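Local coordinates for trypsin-resistant surface T6 protein (Streptococcus pyogenes serotype M6, PDB 4P0D) that probably polymerises, as a backbone pilin, into the shaft of the cell-wall-anchored pili of this streptococcus, at residues T13-G18 and R107-I112; T22-G27 and I97-G102. The protein carries 1 engineered substitution. One frame throughout, in Å; residues are numbered along the deposited sequence.

Contact 1 (T13-G18 and R107-I112); sequences TNIEGG and RTYNPI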
# COMPACT_ATOMS: atom_id res chain seq x y z
N THR A 13 -24.29 13.13 19.47
CA THR A 13 -24.62 13.23 18.04
C THR A 13 -23.37 13.11 17.16
O THR A 13 -22.24 13.00 17.66
CB THR A 13 -25.33 14.55 17.72
OG1 THR A 13 -24.46 15.62 18.09
CG2 THR A 13 -26.63 14.66 18.47
N ASN A 14 -23.58 13.10 15.84
CA ASN A 14 -22.50 13.00 14.86
C ASN A 14 -21.72 11.71 14.96
O ASN A 14 -20.49 11.69 14.79
CB ASN A 14 -21.53 14.21 14.94
CG ASN A 14 -20.73 14.38 13.66
OD1 ASN A 14 -21.26 14.19 12.56
ND2 ASN A 14 -19.44 14.73 13.78
N ILE A 15 -22.43 10.60 15.18
CA ILE A 15 -21.81 9.30 15.27
C ILE A 15 -21.78 8.68 13.87
O ILE A 15 -22.83 8.33 13.31
CB ILE A 15 -22.56 8.38 16.25
CG1 ILE A 15 -22.63 9.03 17.63
CG2 ILE A 15 -21.85 7.02 16.36
CD1 ILE A 15 -23.23 8.16 18.72
N GLU A 16 -20.58 8.55 13.32
CA GLU A 16 -20.38 8.01 11.99
C GLU A 16 -19.63 6.70 12.08
O GLU A 16 -18.84 6.48 12.99
CB GLU A 16 -19.58 9.00 11.15
CG GLU A 16 -20.32 10.27 10.75
CD GLU A 16 -19.36 11.34 10.24
OE1 GLU A 16 -18.55 11.90 11.03
OE2 GLU A 16 -19.39 11.62 9.05
N GLY A 17 -19.88 5.80 11.14
CA GLY A 17 -19.10 4.60 11.04
C GLY A 17 -19.50 3.49 11.97
O GLY A 17 -18.83 2.48 11.99
N GLY A 18 -20.60 3.66 12.69
CA GLY A 18 -21.13 2.61 13.55
C GLY A 18 -20.21 2.06 14.63
O GLY A 18 -19.99 0.84 14.70
N ARG A 107 -12.65 5.14 11.32
CA ARG A 107 -12.46 6.42 11.98
C ARG A 107 -12.07 6.26 13.44
O ARG A 107 -12.30 5.23 14.07
CB ARG A 107 -13.66 7.36 11.80
CG ARG A 107 -14.90 7.06 12.61
CD ARG A 107 -16.00 8.06 12.24
NE ARG A 107 -16.14 8.19 10.80
CZ ARG A 107 -15.87 9.26 10.06
NH1 ARG A 107 -15.46 10.43 10.55
NH2 ARG A 107 -16.03 9.14 8.75
N THR A 108 -11.47 7.32 13.95
CA THR A 108 -11.01 7.37 15.33
C THR A 108 -11.59 8.61 15.99
O THR A 108 -11.64 9.68 15.37
CB THR A 108 -9.47 7.33 15.44
OG1 THR A 108 -9.08 7.38 16.82
CG2 THR A 108 -8.81 8.49 14.72
N TYR A 109 -12.04 8.45 17.23
CA TYR A 109 -12.84 9.44 17.95
C TYR A 109 -12.08 9.99 19.15
O TYR A 109 -11.30 9.28 19.77
CB TYR A 109 -14.11 8.78 18.50
CG TYR A 109 -15.25 8.63 17.52
CD1 TYR A 109 -16.22 9.61 17.40
CD2 TYR A 109 -15.38 7.48 16.74
CE1 TYR A 109 -17.28 9.48 16.52
CE2 TYR A 109 -16.45 7.34 15.84
CZ TYR A 109 -17.39 8.34 15.75
OH TYR A 109 -18.47 8.20 14.87
N ASN A 110 -12.32 11.27 19.47
CA ASN A 110 -11.89 11.81 20.75
C ASN A 110 -12.83 11.30 21.85
O ASN A 110 -13.98 10.93 21.56
CB ASN A 110 -11.94 13.34 20.76
CG ASN A 110 -10.98 13.99 19.75
OD1 ASN A 110 -10.03 13.39 19.24
ND2 ASN A 110 -11.24 15.25 19.48
N PRO A 111 -12.34 11.30 23.10
CA PRO A 111 -13.18 10.99 24.29
C PRO A 111 -14.24 12.06 24.54
O PRO A 111 -14.07 13.19 24.12
CB PRO A 111 -12.18 11.00 25.44
CG PRO A 111 -10.83 11.10 24.84
CD PRO A 111 -10.96 11.65 23.46
N ILE A 112 -15.32 11.71 25.22
CA ILE A 112 -16.38 12.67 25.55
C ILE A 112 -16.68 12.64 27.04
O ILE A 112 -16.74 11.57 27.64
CB ILE A 112 -17.68 12.43 24.76
CG1 ILE A 112 -17.40 12.40 23.25
CG2 ILE A 112 -18.69 13.53 25.06
CD1 ILE A 112 -18.60 11.95 22.42
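Tyr-109 drives its phenol into the loop at Glu-16, and this is where the contact is tight. The hydroxyl OH donates to the backbone O of Glu-16 at 2.6 Å, lying in the carbonyl plane on a lone pair, while the accepting oxygen sits in the plane of the ring at its edge. The N of Glu-16 is also 2.6 Å from that OH, which brings both peptide ends of the residue close to a single buried hydroxyl. CG2 of Ile-15, anti to its own backbone N, reaches within 3.9 Å of Tyr-109 OH, and the two side chains cross at about a right angle. Tyr-109 also packs on Leu-100 and Pro-19, so its ring belongs to the interior of the N-terminal Ig-like domain, and its hydroxyl pins the loop between strands 7-13 and 20-31 to the start of strand 108-116. Toward solvent the contact is looser. Glu-16 lies over one face of the Arg-107 guanidinium, with CB 3.6 Å from NE, and the carboxylate is stacked at 29° to the guanidinium plane. The salt bridge from Glu-16 OE1 to Arg-107 NH1 is 3.5 Å long and rests on charge alone, since no N-H points at the oxygen. Arg-107 spends its N-H groups on other partners: NE forms a salt bridge with Asp-105, and NH1 hydrogen-bonds Ser-145.

Contact 2 (T22-G27 and I97-G102); sequences TLYKIG and IALLTG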
# COMPACT_ATOMS: atom_id res chain seq x y z
N THR A 22 -19.36 3.11 24.83
CA THR A 22 -19.29 2.70 26.21
C THR A 22 -19.20 3.94 27.10
O THR A 22 -18.37 4.81 26.87
CB THR A 22 -18.08 1.81 26.47
OG1 THR A 22 -17.96 0.81 25.45
CG2 THR A 22 -18.20 1.14 27.84
N LEU A 23 -20.05 4.00 28.12
CA LEU A 23 -20.03 5.09 29.08
C LEU A 23 -19.44 4.55 30.40
O LEU A 23 -19.85 3.50 30.89
CB LEU A 23 -21.43 5.65 29.30
CG LEU A 23 -21.75 6.94 28.55
CD1 LEU A 23 -21.66 6.76 27.03
CD2 LEU A 23 -23.14 7.44 28.94
N TYR A 24 -18.45 5.27 30.93
CA TYR A 24 -17.81 4.87 32.18
C TYR A 24 -18.13 5.89 33.23
O TYR A 24 -17.75 7.05 33.09
CB TYR A 24 -16.30 4.79 32.00
CG TYR A 24 -15.87 3.84 30.91
CD1 TYR A 24 -15.70 2.49 31.18
CD2 TYR A 24 -15.61 4.29 29.61
CE1 TYR A 24 -15.29 1.61 30.19
CE2 TYR A 24 -15.22 3.41 28.62
CZ TYR A 24 -15.05 2.06 28.92
OH TYR A 24 -14.65 1.15 27.93
N LYS A 25 -18.82 5.48 34.29
CA LYS A 25 -19.18 6.44 35.32
C LYS A 25 -17.96 6.74 36.20
O LYS A 25 -17.45 5.85 36.89
CB LYS A 25 -20.33 5.91 36.16
CG LYS A 25 -20.92 6.91 37.13
CD LYS A 25 -21.97 6.16 37.93
CE LYS A 25 -22.96 7.04 38.62
NZ LYS A 25 -24.05 6.15 39.13
N ILE A 26 -17.55 8.00 36.18
CA ILE A 26 -16.40 8.49 36.94
C ILE A 26 -16.78 9.42 38.09
O ILE A 26 -15.92 9.79 38.89
CB ILE A 26 -15.40 9.25 36.03
CG1 ILE A 26 -16.10 10.38 35.28
CG2 ILE A 26 -14.76 8.27 35.06
CD1 ILE A 26 -15.18 11.51 34.85
N GLY A 27 -18.06 9.82 38.16
CA GLY A 27 -18.55 10.73 39.20
C GLY A 27 -19.93 10.29 39.67
O GLY A 27 -20.88 10.26 38.87
N ILE A 97 -17.37 9.38 31.25
CA ILE A 97 -16.54 9.47 30.05
C ILE A 97 -17.14 8.51 29.05
O ILE A 97 -17.34 7.35 29.37
CB ILE A 97 -15.09 9.05 30.34
CG1 ILE A 97 -14.44 10.03 31.31
CG2 ILE A 97 -14.28 8.95 29.05
CD1 ILE A 97 -14.40 11.47 30.84
N ALA A 98 -17.42 8.99 27.83
CA ALA A 98 -17.85 8.12 26.76
C ALA A 98 -16.69 7.87 25.81
O ALA A 98 -16.00 8.82 25.42
CB ALA A 98 -19.04 8.73 26.04
N LEU A 99 -16.45 6.60 25.49
CA LEU A 99 -15.52 6.22 24.43
C LEU A 99 -16.27 5.54 23.26
O LEU A 99 -17.09 4.61 23.46
CB LEU A 99 -14.42 5.28 24.95
CG LEU A 99 -13.53 5.84 26.07
CD1 LEU A 99 -12.54 4.78 26.53
CD2 LEU A 99 -12.80 7.11 25.65
N LEU A 100 -15.96 6.02 22.06
CA LEU A 100 -16.50 5.45 20.82
C LEU A 100 -15.37 4.70 20.11
O LEU A 100 -14.35 5.32 19.73
CB LEU A 100 -17.08 6.56 19.93
CG LEU A 100 -18.27 7.36 20.50
CD1 LEU A 100 -17.80 8.60 21.26
CD2 LEU A 100 -19.20 7.80 19.39
N THR A 101 -15.53 3.39 19.96
CA THR A 101 -14.46 2.50 19.47
C THR A 101 -14.98 1.62 18.36
O THR A 101 -16.19 1.51 18.16
CB THR A 101 -13.95 1.55 20.57
OG1 THR A 101 -15.06 0.84 21.14
CG2 THR A 101 -13.25 2.29 21.66
N GLY A 102 -14.06 1.02 17.61
CA GLY A 102 -14.38 0.03 16.59
C GLY A 102 -15.25 0.45 15.42
O GLY A 102 -15.90 -0.41 14.83
O HOH W 1 -16.12 1.94 23.47
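Tyr-24 and Leu-99 meet diagonally across two antiparallel strands, on the face they share with Thr-22 and Ile-97. Ring atom CE2 of Tyr-24 comes to 3.7 Å from CD1 of Leu-99, and the side chains cross at about a right angle. On the same side CD1 of Ile-26 rests on CG1 of Ile-97, 3.9 Å away; the chi1 of Ile-26, 55°, wedges CG1 between backbone N and carbonyl carbon. Helix 56-68 covers this face, with Ile-66 touching Tyr-24 and Ile-26. Strands 20-31 and 94-101 of the Ig-like domain pair here through four backbone bonds, two each for Thr-22 with Leu-99 and Tyr-24 with Ile-97, and the regular pairing gives way to a classic beta bulge where Ile-26 and Gly-27 both face Val-95. Leu-23 and Ala-98, a non-hydrogen-bonded pair, point to the other face. There Leu-23 CD1 presses to 3.4 Å from Ala-98 CB, tighter than usual for two methyls, and the chi1 of Leu-23, -100°, lies away from a staggered value. Near the end of strand 94-101 a water donates to Leu-99 O and also hydrogen-bonds OG1 of Thr-22 and of Thr-101.

How the contacts relate
From the N terminus, strand 7-13 runs into the loop 13-18, which waits until 107-112 for its partner; contact 1 thus closes a loop of 88 residues. Contact 2 lies wholly within it, 22-27 pairing with 97-102 around a smaller loop that carries helix 56-68. The two nest without crossing, and their centres are 12 Å apart. Strands 94-101 and 108-116, consecutive in the chain and neighbours in the sheet, join them: Ile-112 O and Ala-98 N make a probable hydrogen bond, and Leu-100 packs against Ile-112. Contact 2 extends the pairing to strand 20-31, whereas contact 1 joins the turn before that strand to Arg-107 and the first residues of 108-116.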